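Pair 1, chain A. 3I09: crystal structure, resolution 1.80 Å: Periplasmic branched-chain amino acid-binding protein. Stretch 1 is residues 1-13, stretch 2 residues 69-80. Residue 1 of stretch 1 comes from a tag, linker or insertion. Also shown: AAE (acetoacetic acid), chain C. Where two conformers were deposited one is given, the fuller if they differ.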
# COMPACT_ATOMS: atom_id res chain seq x y z
N GLY A 1 18.02 18.20 -9.60
CA GLY A 1 18.55 19.59 -9.42
C GLY A 1 19.80 19.80 -10.25
O GLY A 1 20.23 18.88 -10.93
N ALA A 2 20.39 20.98 -10.17
CA ALA A 2 21.63 21.26 -10.91
C ALA A 2 22.80 20.41 -10.42
O ALA A 2 23.50 19.82 -11.22
CB ALA A 2 21.99 22.76 -10.85
N ASP A 3 23.01 20.34 -9.12
CA ASP A 3 24.17 19.64 -8.56
C ASP A 3 23.87 18.19 -8.12
O ASP A 3 24.79 17.40 -7.99
CB ASP A 3 24.72 20.44 -7.37
CG ASP A 3 25.41 21.76 -7.81
OD1 ASP A 3 26.49 21.69 -8.43
OD2 ASP A 3 24.84 22.85 -7.54
N SER A 4 22.60 17.87 -7.90
CA SER A 4 22.24 16.61 -7.29
C SER A 4 21.02 16.00 -7.98
O SER A 4 20.26 16.70 -8.66
CB SER A 4 21.94 16.83 -5.81
OG SER A 4 20.66 17.47 -5.63
N VAL A 5 20.87 14.69 -7.83
CA VAL A 5 19.64 13.99 -8.16
C VAL A 5 18.84 13.93 -6.86
O VAL A 5 19.30 13.39 -5.85
CB VAL A 5 19.92 12.61 -8.72
CG1 VAL A 5 18.60 11.82 -8.91
CG2 VAL A 5 20.68 12.73 -10.08
N LYS A 6 17.69 14.57 -6.87
CA LYS A 6 16.93 14.76 -5.63
C LYS A 6 15.68 13.88 -5.55
O LYS A 6 14.82 13.90 -6.42
CB LYS A 6 16.54 16.23 -5.44
CG LYS A 6 15.91 16.38 -4.05
CD LYS A 6 15.74 17.81 -3.51
CE LYS A 6 17.01 18.55 -3.26
NZ LYS A 6 16.58 19.95 -2.89
N ILE A 7 15.64 13.07 -4.50
CA ILE A 7 14.48 12.20 -4.21
C ILE A 7 13.74 12.78 -3.00
O ILE A 7 14.35 13.01 -1.96
CB ILE A 7 14.98 10.81 -3.90
CG1 ILE A 7 15.70 10.21 -5.14
CG2 ILE A 7 13.81 9.90 -3.42
CD1 ILE A 7 16.28 8.79 -4.88
N GLY A 8 12.43 12.97 -3.13
CA GLY A 8 11.63 13.48 -2.03
C GLY A 8 10.61 12.44 -1.62
O GLY A 8 10.01 11.79 -2.47
N PHE A 9 10.43 12.27 -0.31
CA PHE A 9 9.53 11.30 0.24
C PHE A 9 8.54 12.02 1.14
O PHE A 9 8.95 12.72 2.07
CB PHE A 9 10.33 10.28 1.04
CG PHE A 9 9.49 9.19 1.71
CD1 PHE A 9 8.55 8.48 1.01
CD2 PHE A 9 9.71 8.87 3.05
CE1 PHE A 9 7.81 7.42 1.65
CE2 PHE A 9 9.00 7.87 3.68
CZ PHE A 9 8.08 7.12 2.98
N ILE A 10 7.27 11.82 0.87
CA ILE A 10 6.19 12.46 1.66
C ILE A 10 5.21 11.41 2.14
O ILE A 10 4.60 10.67 1.34
CB ILE A 10 5.44 13.55 0.88
CG1 ILE A 10 6.40 14.57 0.29
CG2 ILE A 10 4.41 14.21 1.85
CD1 ILE A 10 5.70 15.68 -0.54
N THR A 11 5.08 11.31 3.45
CA THR A 11 4.26 10.28 4.06
C THR A 11 3.79 10.72 5.42
O THR A 11 4.13 11.82 5.89
CB THR A 11 5.03 8.91 4.15
OG1 THR A 11 4.08 7.84 4.33
CG2 THR A 11 6.07 8.90 5.29
N ASP A 12 2.93 9.92 6.03
CA ASP A 12 2.50 10.19 7.42
C ASP A 12 3.63 9.72 8.37
O ASP A 12 3.88 8.52 8.48
CB ASP A 12 1.23 9.42 7.75
CG ASP A 12 0.81 9.54 9.21
OD1 ASP A 12 1.32 10.43 9.89
OD2 ASP A 12 -0.06 8.73 9.66
N MSE A 13 4.28 10.67 9.03
CA MSE A 13 5.34 10.30 9.97
C MSE A 13 4.91 10.42 11.42
O MSE A 13 5.70 10.12 12.32
CB MSE A 13 6.60 11.12 9.70
CG MSE A 13 7.30 10.67 8.46
SE MSE A 13 8.76 11.86 8.02
CE MSE A 13 10.01 11.33 9.39
N ARG A 69 11.24 24.71 -6.97
CA ARG A 69 12.36 25.42 -6.33
C ARG A 69 13.39 24.53 -5.69
O ARG A 69 14.35 25.04 -5.16
CB ARG A 69 11.85 26.28 -5.18
CG ARG A 69 10.92 27.25 -5.65
CD ARG A 69 10.21 28.02 -4.55
NE ARG A 69 9.15 28.67 -5.29
CZ ARG A 69 9.34 29.67 -6.15
NH1 ARG A 69 10.53 30.25 -6.29
NH2 ARG A 69 8.29 30.13 -6.83
N GLY A 70 13.19 23.22 -5.70
CA GLY A 70 14.07 22.30 -4.99
C GLY A 70 14.75 21.31 -5.88
O GLY A 70 15.46 20.44 -5.40
N GLY A 71 14.53 21.43 -7.19
CA GLY A 71 15.16 20.55 -8.14
C GLY A 71 14.79 19.07 -8.03
O GLY A 71 15.60 18.20 -8.38
N LEU A 72 13.56 18.78 -7.62
CA LEU A 72 13.15 17.41 -7.42
C LEU A 72 13.17 16.61 -8.70
O LEU A 72 12.71 17.10 -9.75
CB LEU A 72 11.75 17.35 -6.83
CG LEU A 72 11.40 16.03 -6.16
CD1 LEU A 72 12.09 15.95 -4.77
CD2 LEU A 72 9.92 15.94 -5.95
N ASP A 73 13.73 15.41 -8.62
CA ASP A 73 13.76 14.47 -9.74
C ASP A 73 12.76 13.29 -9.59
O ASP A 73 12.13 12.85 -10.57
CB ASP A 73 15.16 13.96 -9.89
CG ASP A 73 16.08 15.03 -10.38
OD1 ASP A 73 15.83 15.52 -11.52
OD2 ASP A 73 16.99 15.43 -9.59
N LEU A 74 12.64 12.78 -8.37
CA LEU A 74 11.64 11.73 -8.04
C LEU A 74 10.85 12.15 -6.80
O LEU A 74 11.44 12.53 -5.78
CB LEU A 74 12.32 10.40 -7.72
CG LEU A 74 11.44 9.28 -7.12
CD1 LEU A 74 10.36 8.81 -8.13
CD2 LEU A 74 12.29 8.07 -6.62
N LEU A 75 9.53 12.02 -6.90
CA LEU A 75 8.62 12.09 -5.76
C LEU A 75 8.15 10.69 -5.41
O LEU A 75 7.54 9.97 -6.24
CB LEU A 75 7.44 13.01 -6.03
CG LEU A 75 6.42 13.16 -4.91
CD1 LEU A 75 7.09 13.79 -3.66
CD2 LEU A 75 5.16 13.96 -5.38
N VAL A 76 8.47 10.27 -4.19
CA VAL A 76 8.00 9.01 -3.64
C VAL A 76 6.83 9.32 -2.73
O VAL A 76 6.99 10.02 -1.74
CB VAL A 76 9.06 8.24 -2.84
CG1 VAL A 76 8.47 6.89 -2.32
CG2 VAL A 76 10.31 7.99 -3.74
N GLY A 77 5.68 8.76 -3.08
CA GLY A 77 4.44 8.97 -2.34
C GLY A 77 4.28 7.88 -1.29
O GLY A 77 4.35 6.69 -1.58
N GLY A 78 4.02 8.30 -0.05
CA GLY A 78 3.79 7.35 1.03
C GLY A 78 2.31 7.07 1.24
O GLY A 78 1.55 6.86 0.30
N THR A 79 1.93 7.00 2.50
CA THR A 79 0.59 6.57 2.88
C THR A 79 -0.44 7.69 2.66
O THR A 79 -0.09 8.85 2.43
CB THR A 79 0.58 6.08 4.34
OG1 THR A 79 1.18 7.07 5.18
CG2 THR A 79 1.39 4.75 4.50
N ASN A 80 -1.71 7.28 2.67
CA ASN A 80 -2.88 8.14 2.63
C ASN A 80 -3.28 8.49 1.18
O ASN A 80 -2.60 9.28 0.52
CB ASN A 80 -2.71 9.38 3.51
CG ASN A 80 -4.00 10.21 3.59
OD1 ASN A 80 -4.68 10.42 2.56
ND2 ASN A 80 -4.33 10.70 4.80
O1 AAE C . -4.33 4.47 0.76
C2 AAE C . -4.49 4.65 1.98
O3 AAE C . -4.97 5.71 2.44
C4 AAE C . -4.13 3.52 2.93
C5 AAE C . -2.72 3.65 3.42
O8 AAE C . -1.90 4.44 2.89
C9 AAE C . -2.31 2.64 4.47
O HOH W 1 3.27 6.55 6.83

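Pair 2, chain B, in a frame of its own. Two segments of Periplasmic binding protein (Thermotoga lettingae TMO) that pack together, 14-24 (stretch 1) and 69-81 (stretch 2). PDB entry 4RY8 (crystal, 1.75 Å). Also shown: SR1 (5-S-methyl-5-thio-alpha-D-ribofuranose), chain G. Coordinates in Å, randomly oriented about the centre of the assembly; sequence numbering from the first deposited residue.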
# COMPACT_ATOMS: atom_id res chain seq x y z
N LYS B 14 15.14 37.65 0.23
CA LYS B 14 15.83 37.37 1.50
C LYS B 14 14.94 37.75 2.69
O LYS B 14 14.99 37.11 3.74
CB LYS B 14 17.17 38.13 1.60
CG LYS B 14 18.18 37.86 0.49
CD LYS B 14 18.83 36.48 0.61
CE LYS B 14 19.57 36.10 -0.67
NZ LYS B 14 18.72 36.12 -1.90
N ASN B 15 14.11 38.80 2.52
CA ASN B 15 13.14 39.20 3.53
C ASN B 15 12.19 38.09 3.94
O ASN B 15 11.72 38.08 5.07
CB ASN B 15 12.28 40.38 3.06
CG ASN B 15 13.06 41.68 2.97
OD1 ASN B 15 12.60 42.63 2.35
ND2 ASN B 15 14.25 41.71 3.57
N VAL B 16 11.90 37.17 3.02
CA VAL B 16 11.09 35.98 3.35
C VAL B 16 11.87 35.04 4.26
O VAL B 16 12.89 34.44 3.83
CB VAL B 16 10.66 35.19 2.09
CG1 VAL B 16 9.82 33.96 2.49
CG2 VAL B 16 9.90 36.09 1.13
N ARG B 17 11.41 34.91 5.51
CA ARG B 17 12.08 34.07 6.49
C ARG B 17 11.24 32.84 6.81
O ARG B 17 10.08 32.96 7.17
CB ARG B 17 12.39 34.87 7.77
CG ARG B 17 13.49 35.92 7.55
CD ARG B 17 13.77 36.74 8.79
NE ARG B 17 12.54 37.38 9.27
CZ ARG B 17 12.07 37.32 10.51
NH1 ARG B 17 12.75 36.70 11.48
NH2 ARG B 17 10.93 37.92 10.80
N ILE B 18 11.84 31.67 6.67
CA ILE B 18 11.18 30.39 6.91
C ILE B 18 11.97 29.62 7.97
O ILE B 18 13.17 29.38 7.80
CB ILE B 18 11.10 29.57 5.61
CG1 ILE B 18 10.20 30.28 4.58
CG2 ILE B 18 10.62 28.14 5.85
CD1 ILE B 18 10.47 29.82 3.17
N ALA B 19 11.29 29.25 9.06
CA ALA B 19 11.92 28.52 10.15
C ALA B 19 11.64 27.03 10.07
O ALA B 19 10.50 26.59 9.91
CB ALA B 19 11.42 29.05 11.50
N LEU B 20 12.69 26.25 10.22
CA LEU B 20 12.60 24.81 10.20
C LEU B 20 12.86 24.38 11.62
O LEU B 20 13.95 24.58 12.15
CB LEU B 20 13.67 24.21 9.27
CG LEU B 20 13.82 22.69 9.37
CD1 LEU B 20 12.52 21.93 9.09
CD2 LEU B 20 14.89 22.17 8.44
N VAL B 21 11.84 23.83 12.25
CA VAL B 21 11.94 23.40 13.64
C VAL B 21 11.82 21.90 13.67
O VAL B 21 10.76 21.36 13.35
CB VAL B 21 10.84 24.04 14.51
CG1 VAL B 21 10.95 23.54 15.96
CG2 VAL B 21 10.95 25.54 14.46
N ARG B 22 12.89 21.23 14.08
CA ARG B 22 12.96 19.78 14.02
C ARG B 22 13.06 19.16 15.35
O ARG B 22 13.80 19.62 16.17
CB ARG B 22 14.24 19.36 13.30
CG ARG B 22 14.48 20.04 11.96
CD ARG B 22 15.96 20.25 11.79
NE ARG B 22 16.54 19.11 11.13
CZ ARG B 22 17.80 18.70 11.25
NH1 ARG B 22 18.70 19.28 12.06
NH2 ARG B 22 18.15 17.65 10.55
N GLU B 23 12.42 18.03 15.53
CA GLU B 23 12.58 17.26 16.76
C GLU B 23 13.91 16.54 16.79
O GLU B 23 14.57 16.46 17.82
CB GLU B 23 11.44 16.24 16.92
CG GLU B 23 11.39 15.58 18.30
CD GLU B 23 10.47 14.32 18.41
OE1 GLU B 23 9.68 13.99 17.50
OE2 GLU B 23 10.55 13.63 19.45
N VAL B 24 14.33 16.02 15.64
CA VAL B 24 15.37 15.01 15.61
C VAL B 24 16.30 15.33 14.44
O VAL B 24 15.83 15.71 13.38
CB VAL B 24 14.73 13.61 15.44
CG1 VAL B 24 15.73 12.56 14.95
CG2 VAL B 24 14.10 13.17 16.75
N THR B 69 7.53 34.89 17.93
CA THR B 69 7.98 36.22 18.36
C THR B 69 8.73 36.96 17.26
O THR B 69 8.45 38.12 17.00
CB THR B 69 8.89 36.10 19.58
OG1 THR B 69 8.16 35.45 20.62
CG2 THR B 69 9.36 37.48 20.06
N GLN B 70 9.66 36.28 16.60
CA GLN B 70 10.37 36.87 15.45
C GLN B 70 9.46 37.15 14.23
O GLN B 70 9.90 37.77 13.25
CB GLN B 70 11.53 35.96 15.03
CG GLN B 70 12.61 35.76 16.12
CD GLN B 70 13.62 34.69 15.73
OE1 GLN B 70 13.92 34.52 14.54
NE2 GLN B 70 14.14 33.95 16.72
N ARG B 71 8.20 36.68 14.29
CA ARG B 71 7.25 36.81 13.19
C ARG B 71 7.90 36.41 11.86
O ARG B 71 7.94 37.18 10.91
CB ARG B 71 6.71 38.25 13.04
CG ARG B 71 6.42 39.02 14.33
CD ARG B 71 6.68 40.51 14.09
NE ARG B 71 6.24 41.37 15.18
CZ ARG B 71 6.39 42.69 15.20
NH1 ARG B 71 6.99 43.32 14.18
NH2 ARG B 71 5.95 43.40 16.24
N VAL B 72 8.45 35.20 11.81
CA VAL B 72 8.85 34.62 10.52
C VAL B 72 7.60 34.49 9.63
O VAL B 72 6.47 34.48 10.12
CB VAL B 72 9.52 33.24 10.70
CG1 VAL B 72 10.80 33.37 11.52
CG2 VAL B 72 8.58 32.23 11.35
N ASP B 73 7.83 34.44 8.33
CA ASP B 73 6.76 34.25 7.38
C ASP B 73 6.11 32.84 7.47
O ASP B 73 4.89 32.68 7.29
CB ASP B 73 7.32 34.53 5.97
CG ASP B 73 7.79 35.95 5.81
OD1 ASP B 73 8.96 36.27 6.14
OD2 ASP B 73 6.95 36.78 5.41
N ALA B 74 6.90 31.82 7.77
CA ALA B 74 6.36 30.48 7.93
C ALA B 74 7.23 29.60 8.79
O ALA B 74 8.44 29.81 8.87
CB ALA B 74 6.18 29.83 6.55
N ILE B 75 6.59 28.62 9.43
CA ILE B 75 7.28 27.57 10.15
C ILE B 75 7.04 26.16 9.54
O ILE B 75 5.89 25.74 9.31
CB ILE B 75 6.83 27.59 11.63
CG1 ILE B 75 7.02 28.99 12.19
CG2 ILE B 75 7.65 26.62 12.45
CD1 ILE B 75 6.45 29.19 13.58
N ILE B 76 8.13 25.43 9.30
CA ILE B 76 8.05 24.01 9.07
C ILE B 76 8.25 23.28 10.40
O ILE B 76 9.27 23.42 11.08
CB ILE B 76 9.11 23.54 8.06
CG1 ILE B 76 9.00 24.40 6.80
CG2 ILE B 76 8.92 22.07 7.72
CD1 ILE B 76 10.28 24.45 6.01
N ILE B 77 7.25 22.51 10.79
CA ILE B 77 7.36 21.62 11.91
C ILE B 77 7.68 20.18 11.47
O ILE B 77 6.88 19.48 10.83
CB ILE B 77 6.15 21.70 12.80
CG1 ILE B 77 5.95 23.16 13.21
CG2 ILE B 77 6.38 20.82 14.02
CD1 ILE B 77 4.79 23.38 14.12
N ASP B 78 8.87 19.75 11.87
CA ASP B 78 9.42 18.48 11.51
C ASP B 78 9.42 17.51 12.69
O ASP B 78 10.17 17.70 13.63
CB ASP B 78 10.84 18.76 11.09
CG ASP B 78 11.42 17.68 10.29
OD1 ASP B 78 11.40 16.56 10.83
OD2 ASP B 78 11.85 17.95 9.14
N HIS B 79 8.62 16.45 12.58
CA HIS B 79 8.36 15.51 13.65
C HIS B 79 7.68 16.24 14.82
O HIS B 79 6.97 17.23 14.62
CB HIS B 79 9.60 14.73 14.04
CG HIS B 79 10.10 13.83 12.97
ND1 HIS B 79 10.43 14.31 11.72
CD2 HIS B 79 10.32 12.50 12.93
CE1 HIS B 79 10.83 13.31 10.97
NE2 HIS B 79 10.78 12.20 11.67
N GLY B 80 7.89 15.74 16.04
CA GLY B 80 7.27 16.30 17.22
C GLY B 80 6.02 15.50 17.49
O GLY B 80 5.71 14.61 16.76
N ARG B 81 5.26 15.85 18.53
CA ARG B 81 3.99 15.18 18.79
C ARG B 81 2.88 16.20 18.91
O ARG B 81 3.14 17.34 19.25
CB ARG B 81 4.10 14.33 20.03
CG ARG B 81 5.01 13.16 19.74
CD ARG B 81 5.17 12.29 20.96
NE ARG B 81 6.25 12.74 21.79
CZ ARG B 81 6.14 13.51 22.87
NH1 ARG B 81 7.24 13.81 23.55
NH2 ARG B 81 4.97 13.97 23.28
CS SR1 G . 12.70 8.90 14.60
S SR1 G . 11.51 8.99 13.27
C5 SR1 G . 12.65 8.37 12.01
C4 SR1 G . 11.98 8.31 10.64
O4 SR1 G . 11.54 9.59 10.36
C1 SR1 G . 11.78 9.95 8.98
O1 SR1 G . 10.55 10.14 8.38
C2 SR1 G . 12.54 8.82 8.30
O2 SR1 G . 11.85 8.09 7.25
C3 SR1 G . 12.88 7.92 9.47
O3 SR1 G . 12.70 6.55 9.13
O HOH W 2 13.01 15.94 13.10

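Both pairs set two parallel β-strands side by side, and 14 central residues superpose with a backbone RMSD of 0.4 Å. In pair 1 strand 5-11 runs beside the strand ending at Gly A77, with axes 4.7 Å apart at closest approach and inclined by 28°; in pair 2 strands 17-22 and 74-78 also approach to 4.7 Å, at 17°. The bridges Ile A7-Leu A74, Gly A8-Leu A75, Phe A9-Val A76 and Ile A10-Gly A77 match Ile B18-Ala B74 through Val B21-Ile B77. The hydrogen-bond ladder is likewise common: Gly A8 N donates to Leu A74 O (2.9 Å) and Gly A8 O accepts from Val A76 N (2.8 Å), as Ala B19 N does to Ala B74 O (2.9 Å) and Ala B19 O from Ile B76 N (2.7 Å).

An aspartate occupies the matched position before the ladder in both pairs. Asp A73 OD2 accepts from Lys A6 N and Asp B73 OD1 from Arg B17 N, both at 2.9 Å, so the carboxylate takes up a backbone NH at the start of the ladder. The long basic side chain at the matched position reaches back to a carbonyl near the preceding helix end: Lys A6 NZ to Gly A70 O (2.8 Å), Arg B17 NH2 to Gln B70 O (2.7 Å). The arginine also lays one guanidinium face against Val B72 CG1. In pair 1 the tag-derived Gly A1 adds a salt bridge, its N lying 3.0 Å from Asp A73 OD2.

Side-chain volume is distributed differently over the same frame. At Gly A8 a CB would lie 2.9 Å from Leu A72 CD1, a clash; in pair 2 the matched residues are Ala B19 and the shorter Val B72, with Ala B19 CB 4.3 Å from Val B72 CG2. On the other face, Ile A7 CG2 touches both Leu A74 CD2 and Val A76 CG2 at 4.0 Å. Ala B74 is smaller than its counterpart Leu A74, and there Ile B18 CG2 packs on Ile B76 CD1 at 3.7 Å. Phe A9 and Leu B20 each pack on the residue they pair with across the strands, Phe A9 CD1 3.7 Å from Val A76 CG1 and Leu B20 CD1 3.9 Å from Ile B76 CG2.

The strand ends diverge. A CB on Gly A78 would clash with Thr A11 OG1; this oxygen accepts from Thr A79 N (2.9 Å). The matched Asp B78 has room beside Arg B22, and Glu B23 OE1 accepts from Gly B80 N (2.9 Å). Each end meets a ligand: Asn A80 N donates to acetoacetic acid O8 (2.9 Å), His B79 NE2 to 5-S-methyl-5-thio-alpha-D-ribofuranose O4 (3.0 Å).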